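PDB 7CO3: AlgW protein from Pseudomonas aeruginosa, which acts as an HtrA-type serine protease, with a trypsin-like catalytic domain and a PDZ domain, a module that typically binds peptides. Local coordinates for the interface of chains A and B. Sequence-based numbering; all coordinates share one arbitrary frame. Chains: chain A/B, AlgW protein.

All four contacts join the protease domains of two subunits in a three-subunit assembly, probably the trimer typical of HtrA proteases. Contact 1 and contact 2 have C-alpha centres about 7 Å apart and share A:Ser200 and B:Val194, at opposite ends of the two copies of strand 193-201. Contact 3 lies about 10 Å from each of the others, linked to contact 1 by B:Gln192 and to contact 4 by B:Thr193. Contacts 2 and 4, about 8 Å apart, share A:Gly254; contacts 1 and 4 are separated by about 13 Å. Strand pairing and loops near the active site thus form one continuous interface.

Contact 1: the interface of chains A and B. Residues chain A 177-178, 199-200; chain B 56, 59, 192, 194.
The backbone N of B:Val194, at the start of strand 193-201, donates to the carbonyl O of A:Ser200, near the end of the same strand in chain A, at 3.1 Å, in the carbonyl plane and on a lone pair. This pairing belongs to the trypsin-like domain of the HtrA (S1C) family. The hydroxyl of A:Ser200 closes it from the other direction: OG lies beside its own backbone N and opposite the carbonyl carbon (chi1 -70°), a turn that points it at the O of B:Val194, 2.7 Å away and tilted out of that carbonyl's plane. Both polar backbone atoms of B:Val194 are therefore held by one residue. The O of A:Ser200 also takes water 1, at 2.8 Å, which goes on to the carbonyl O of B:Gln192. The methyl CG2 of A:Thr177 meets CG2 of B:Val194 at 3.8 Å. The A:Thr177 side chain crosses that of B:Val59, on helix 56-62, at about a right angle, with CG2 of A:Thr177 3.8 Å from CG1 of B:Val59. The second branch of B:Val59, CG2, rests on CA of A:Gly178 at 4.0 Å. Water 2 bridges the carbonyl O of A:Thr177, at 2.9 Å, to that of B:Ala56, on the same helix.

Contact 2: the interface of chains A and B. Residues chain A 198, 200, 219, 254; chain B 194-196.
Strand 193-201 of chain B runs past A:Ile198 of the same strand in chain A and past A:Asp219, a residue of the conserved HtrA segment that leads to the catalytic serine position. The A:Asp219 carboxylate spans the two chains. OD2 of A:Asp219 accepts from the backbone N of B:Met196 at 2.8 Å, and OD1 of A:Asp219 from the backbone N of A:Ile198 at 2.7 Å, each nearly along its C-O axis. One bond to each oxygen fixes the carboxylate's rotation. With chi1 of A:Asp219 at 63°, CG sits between backbone N and carbonyl carbon, and the carboxylate faces the N of B:Met196; CB of A:Asp219 packs on the methyl CG2 of B:Thr195 at 3.8 Å. Water 3 joins OD2 of A:Asp219, 2.9 Å away, to the O of B:Met196. On the apolar side, CD1 of A:Ile198 lies across B:Val194 and touches its CG1 at 3.6 Å; the shorter branch of A:Ile198, CG2, meets CB of B:Met196 at 3.8 Å. Bends at chi2 and chi3 fold the methionine back, bringing CE of B:Met196 to CG2 of A:Ile198 at 4.0 Å. Within the fold, A:Asp219 directly follows strand 215-218, and its carboxylate ties that strand to both copies of strand 193-201.

Contact 3: the interface of chains A and B. Residues chain A 201, 204, 207, 217, 257; chain B 190-193.
A:Arg204 lays its guanidinium under the carbonyl O of B:Val190, which sits 3.3 Å above the group's centre, while CB of A:Ala201 covers the opposite face toward its rim. The arginine probably stands at the start of the HtrA sensor loop L3, which would couple that loop to the neighbouring subunit. The dense part is mostly polar. NH2 of A:Arg204 donates in the guanidinium plane to the O of B:Gln192 at 2.8 Å, approaching that oxygen from above its carbonyl plane. NE and NH2 of A:Arg204 grip OE1 of A:Gln217 side-on, NE at 2.6 Å, which holds the amide so that its NE2 faces chain B. NE2 of A:Gln217 donates to OG1 of B:Thr193 at 3.0 Å. OG1 of B:Thr193 gives its hydrogen to the O of B:Gly191 at 2.9 Å, and also lies 3.0 Å from NH2 of A:Arg204, a hydrogen bond that must share the two NH2 hydrogens with the other acceptors. The arginine's bend at chi2 (-77°) sends CD toward B:Val190, and from there NE reaches OE1 of A:Gln217. The B:Val190 side chain is wedged against this A:Arg204–A:Gln217 pair.

The looser part is apolar: CG2 of B:Val190 meets CD2 of A:Leu207 at 3.8 Å and CZ of A:Phe257 at 3.9 Å, hiding 12 and 6 Å² of them. CD1 of A:Leu207 covers the phenylalanine ring's centre. The side chain of B:Gln192 extends away from chain A.

Contact 4: the interface of chains A and B. Residues chain A 253-255; chain B 187-188, 193, 221, 223, 252.
A:Gln253 meets B:Asn223 and B:Ser252 where an HtrA loop preceding strand 256-260, probably the L2 loop, leans on the same loop and the active-site segment of the neighbouring protease domain. Along the glutamine, CB of A:Gln253 lies 3.9 Å from OD1 of B:Asn223. CG of A:Gln253, placed beside its own backbone N (chi1 -66°), passes the carbonyl O of B:Ser252 at 3.7 Å. From there the chain is fully extended, carrying CD past the backbone N of B:Ser252 to the amide tip. At the tip OE1 of A:Gln253 comes to 3.9 Å from CZ of the B:Phe188 ring, with amide and ring nearly parallel; this is a van der Waals approach at the end of the ring.

The glutamine's backbone makes the firmer bond. The carbonyl O of A:Gln253 accepts from ND2 of B:Asn223 at 3.0 Å, a straight bond (169° at H) that runs nearly along the C=O direction and lies in the asparagine amide plane. The other end of that amide, OD1 of B:Asn223, takes the backbone N of B:Ser252 at 2.9 Å from above its carbonyl plane, a second-shell bond that helps fix which way the amide is turned. Next to it, CB of B:Ala221 rests on CA of A:Gly254 at 4.0 Å. A:Ile255 supplies the apolar flank: CG1 slides past B:Asn223, and the terminal methyl CD1 packs against CG of the B:Pro187 ring at 3.7 Å.

Contact 1: the interface of chains A and B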
# COMPACT_ATOMS: atom_id res chain seq x y z
N THR A 177 -3.39 10.89 15.36
CA THR A 177 -2.48 10.10 14.53
C THR A 177 -2.28 8.71 15.13
O THR A 177 -2.02 8.56 16.33
CB THR A 177 -1.15 10.83 14.39
OG1 THR A 177 -1.38 12.02 13.65
CG2 THR A 177 -0.07 9.98 13.67
N GLY A 178 -2.41 7.69 14.30
CA GLY A 178 -2.38 6.33 14.77
C GLY A 178 -3.74 5.68 14.90
O GLY A 178 -3.81 4.46 15.00
N ILE A 199 -4.66 7.11 10.44
CA ILE A 199 -4.32 8.53 10.35
C ILE A 199 -2.81 8.64 10.44
O ILE A 199 -2.23 8.30 11.47
CB ILE A 199 -5.00 9.34 11.48
CG1 ILE A 199 -6.51 9.14 11.50
CG2 ILE A 199 -4.62 10.85 11.40
CD1 ILE A 199 -7.20 9.41 10.15
N SER A 200 -2.18 9.13 9.36
CA SER A 200 -0.74 9.26 9.28
C SER A 200 -0.24 10.58 9.85
O SER A 200 0.93 10.69 10.24
CB SER A 200 -0.27 9.11 7.84
OG SER A 200 -0.46 7.77 7.43
N ALA B 56 -2.63 5.29 18.55
CA ALA B 56 -2.31 6.66 18.93
C ALA B 56 -1.30 6.72 20.08
O ALA B 56 -0.35 7.50 20.03
CB ALA B 56 -3.59 7.40 19.31
N VAL B 59 2.09 5.97 18.90
CA VAL B 59 2.64 7.12 18.17
C VAL B 59 3.07 8.21 19.14
O VAL B 59 4.16 8.78 19.03
CB VAL B 59 1.63 7.68 17.15
CG1 VAL B 59 2.04 9.14 16.70
CG2 VAL B 59 1.40 6.73 15.94
N GLN B 192 6.67 14.63 9.03
CA GLN B 192 6.67 13.39 9.79
C GLN B 192 5.37 12.64 9.55
O GLN B 192 4.28 13.22 9.64
CB GLN B 192 6.79 13.66 11.28
CG GLN B 192 7.16 12.37 11.96
CD GLN B 192 7.14 12.47 13.47
OE1 GLN B 192 6.09 12.70 14.08
NE2 GLN B 192 8.31 12.28 14.08
N VAL B 194 3.27 8.72 9.92
CA VAL B 194 3.19 7.39 10.53
C VAL B 194 2.43 6.48 9.58
O VAL B 194 1.31 6.80 9.19
CB VAL B 194 2.53 7.40 11.92
CG1 VAL B 194 2.60 5.96 12.54
CG2 VAL B 194 3.23 8.38 12.83
O HOH W 1 2.46 12.44 11.78
O HOH W 2 -1.18 9.88 18.76

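Contact 2: the interface of chains A and B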
# COMPACT_ATOMS: atom_id res chain seq x y z
N ILE A 198 -4.25 3.93 8.75
CA ILE A 198 -4.31 4.78 9.94
C ILE A 198 -4.25 6.24 9.52
O ILE A 198 -3.84 6.57 8.40
CB ILE A 198 -3.17 4.53 10.96
CG1 ILE A 198 -1.79 4.76 10.30
CG2 ILE A 198 -3.26 3.15 11.65
CD1 ILE A 198 -0.67 4.94 11.32
N SER A 200 -2.18 9.13 9.36
CA SER A 200 -0.74 9.26 9.28
C SER A 200 -0.24 10.58 9.85
O SER A 200 0.93 10.69 10.24
CB SER A 200 -0.27 9.11 7.84
OG SER A 200 -0.46 7.77 7.43
N ASP A 219 -2.65 6.37 5.31
CA ASP A 219 -2.08 5.37 4.42
C ASP A 219 -3.11 4.36 3.92
O ASP A 219 -2.73 3.43 3.21
CB ASP A 219 -0.86 4.68 5.06
CG ASP A 219 -1.21 3.89 6.32
OD1 ASP A 219 -2.36 3.99 6.81
OD2 ASP A 219 -0.31 3.17 6.83
N GLY A 254 0.52 4.89 -0.41
CA GLY A 254 0.27 5.04 1.01
C GLY A 254 0.32 6.47 1.54
O GLY A 254 0.37 6.64 2.76
N VAL B 194 3.27 8.72 9.92
CA VAL B 194 3.19 7.39 10.53
C VAL B 194 2.43 6.48 9.58
O VAL B 194 1.31 6.80 9.19
CB VAL B 194 2.53 7.40 11.92
CG1 VAL B 194 2.60 5.96 12.54
CG2 VAL B 194 3.23 8.38 12.83
N THR B 195 3.00 5.33 9.24
CA THR B 195 2.28 4.32 8.49
C THR B 195 2.24 3.02 9.27
O THR B 195 3.09 2.77 10.11
CB THR B 195 2.89 4.09 7.11
OG1 THR B 195 4.29 3.82 7.27
CG2 THR B 195 2.73 5.31 6.25
N MET B 196 1.28 2.16 8.95
CA MET B 196 1.02 0.95 9.72
C MET B 196 1.00 -0.26 8.81
O MET B 196 0.46 -0.21 7.69
CB MET B 196 -0.32 1.07 10.44
CG MET B 196 -0.59 -0.05 11.39
SD MET B 196 -1.50 -1.41 10.61
CE MET B 196 -3.06 -0.59 10.19
O HOH W 3 0.91 1.27 5.06

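Contact 3: the interface of chains A and B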
# COMPACT_ATOMS: atom_id res chain seq x y z
N ALA A 201 -1.10 11.60 9.84
CA ALA A 201 -0.80 12.96 10.28
C ALA A 201 -2.06 13.79 10.04
O ALA A 201 -2.98 13.38 9.31
CB ALA A 201 0.39 13.58 9.55
N ARG A 204 -2.32 19.00 7.43
CA ARG A 204 -1.39 19.17 6.31
C ARG A 204 -1.84 20.35 5.46
O ARG A 204 -2.76 20.26 4.64
CB ARG A 204 -1.29 17.90 5.47
CG ARG A 204 -0.54 16.80 6.19
CD ARG A 204 0.96 17.01 6.16
NE ARG A 204 1.65 15.74 6.33
CZ ARG A 204 2.44 15.42 7.35
NH1 ARG A 204 2.66 16.26 8.34
NH2 ARG A 204 3.00 14.21 7.38
N LEU A 207 0.83 21.78 1.25
CA LEU A 207 0.83 20.82 0.14
C LEU A 207 0.76 21.52 -1.20
O LEU A 207 1.12 20.94 -2.22
CB LEU A 207 -0.36 19.87 0.28
CG LEU A 207 -0.32 18.86 1.42
CD1 LEU A 207 -1.33 17.79 1.16
CD2 LEU A 207 1.06 18.29 1.51
N GLN A 217 -3.89 13.19 6.60
CA GLN A 217 -3.08 12.27 5.81
C GLN A 217 -3.39 10.83 6.24
O GLN A 217 -3.58 10.56 7.43
CB GLN A 217 -1.59 12.60 5.96
CG GLN A 217 -0.68 11.93 4.93
CD GLN A 217 0.79 12.23 5.14
OE1 GLN A 217 1.20 13.38 5.33
NE2 GLN A 217 1.62 11.17 5.12
N PHE A 257 -4.70 12.07 1.14
CA PHE A 257 -5.08 13.31 1.82
C PHE A 257 -6.59 13.48 1.78
O PHE A 257 -7.20 13.36 0.71
CB PHE A 257 -4.41 14.50 1.17
CG PHE A 257 -2.93 14.42 1.20
CD1 PHE A 257 -2.25 14.61 2.39
CD2 PHE A 257 -2.20 14.13 0.03
CE1 PHE A 257 -0.87 14.56 2.44
CE2 PHE A 257 -0.83 14.05 0.08
CZ PHE A 257 -0.16 14.26 1.28
N VAL B 190 6.93 15.30 3.02
CA VAL B 190 5.60 15.85 3.34
C VAL B 190 5.50 16.26 4.81
O VAL B 190 4.57 16.99 5.19
CB VAL B 190 4.48 14.85 2.98
CG1 VAL B 190 4.50 13.66 3.92
CG2 VAL B 190 3.10 15.51 3.00
N GLY B 191 6.45 15.86 5.64
CA GLY B 191 6.30 15.95 7.08
C GLY B 191 6.42 14.59 7.73
O GLY B 191 6.36 13.54 7.08
N GLN B 192 6.67 14.63 9.03
CA GLN B 192 6.67 13.39 9.79
C GLN B 192 5.37 12.64 9.55
O GLN B 192 4.28 13.22 9.64
CB GLN B 192 6.79 13.66 11.28
CG GLN B 192 7.16 12.37 11.96
CD GLN B 192 7.14 12.47 13.47
OE1 GLN B 192 6.09 12.70 14.08
NE2 GLN B 192 8.31 12.28 14.08
N THR B 193 5.49 11.35 9.27
CA THR B 193 4.39 10.55 8.77
C THR B 193 4.41 9.19 9.46
O THR B 193 5.46 8.57 9.57
CB THR B 193 4.50 10.37 7.24
OG1 THR B 193 4.23 11.61 6.56
CG2 THR B 193 3.53 9.24 6.72

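Contact 4: the interface of chains A and B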
# COMPACT_ATOMS: atom_id res chain seq x y z
N GLN A 253 0.62 5.01 -3.12
CA GLN A 253 1.86 4.64 -2.45
C GLN A 253 1.75 4.88 -0.95
O GLN A 253 2.76 5.04 -0.28
CB GLN A 253 3.05 5.37 -3.09
CG GLN A 253 3.23 4.86 -4.55
CD GLN A 253 4.37 5.46 -5.36
OE1 GLN A 253 4.77 6.60 -5.15
NE2 GLN A 253 4.90 4.68 -6.30
N GLY A 254 0.52 4.89 -0.41
CA GLY A 254 0.27 5.04 1.01
C GLY A 254 0.32 6.47 1.54
O GLY A 254 0.37 6.64 2.76
N ILE A 255 0.34 7.47 0.68
CA ILE A 255 0.35 8.88 1.10
C ILE A 255 -0.90 9.53 0.48
O ILE A 255 -0.86 10.05 -0.63
CB ILE A 255 1.63 9.60 0.66
CG1 ILE A 255 2.91 8.84 1.09
CG2 ILE A 255 1.64 11.10 1.15
CD1 ILE A 255 3.08 8.72 2.52
N PRO B 187 8.33 10.78 4.43
CA PRO B 187 8.26 10.38 3.01
C PRO B 187 8.01 11.57 2.11
O PRO B 187 7.15 12.41 2.37
CB PRO B 187 7.07 9.41 2.98
CG PRO B 187 6.26 9.77 4.15
CD PRO B 187 7.25 10.18 5.20
N PHE B 188 8.79 11.64 1.04
CA PHE B 188 8.74 12.71 0.05
C PHE B 188 8.84 14.11 0.66
O PHE B 188 8.53 15.08 -0.02
CB PHE B 188 7.46 12.61 -0.81
CG PHE B 188 7.27 11.26 -1.44
CD1 PHE B 188 8.19 10.76 -2.33
CD2 PHE B 188 6.17 10.49 -1.13
CE1 PHE B 188 8.02 9.50 -2.93
CE2 PHE B 188 5.97 9.21 -1.74
CZ PHE B 188 6.91 8.73 -2.62
N THR B 193 5.49 11.35 9.27
CA THR B 193 4.39 10.55 8.77
C THR B 193 4.41 9.19 9.46
O THR B 193 5.46 8.57 9.57
CB THR B 193 4.50 10.37 7.24
OG1 THR B 193 4.23 11.61 6.56
CG2 THR B 193 3.53 9.24 6.72
N ALA B 221 3.73 1.26 4.66
CA ALA B 221 4.15 2.00 3.47
C ALA B 221 5.42 2.76 3.80
O ALA B 221 5.49 3.48 4.80
CB ALA B 221 3.06 2.97 2.98
N ASN B 223 8.58 4.92 1.81
CA ASN B 223 8.88 5.69 0.62
C ASN B 223 10.21 6.41 0.73
O ASN B 223 10.72 6.56 1.84
CB ASN B 223 7.77 6.72 0.39
CG ASN B 223 6.51 6.08 -0.19
OD1 ASN B 223 6.52 5.71 -1.36
ND2 ASN B 223 5.46 5.96 0.61
N SER B 252 6.21 3.13 -2.56
CA SER B 252 5.87 1.93 -1.81
C SER B 252 4.95 1.02 -2.63
O SER B 252 3.96 1.46 -3.24
CB SER B 252 5.19 2.30 -0.50
OG SER B 252 4.97 1.09 0.25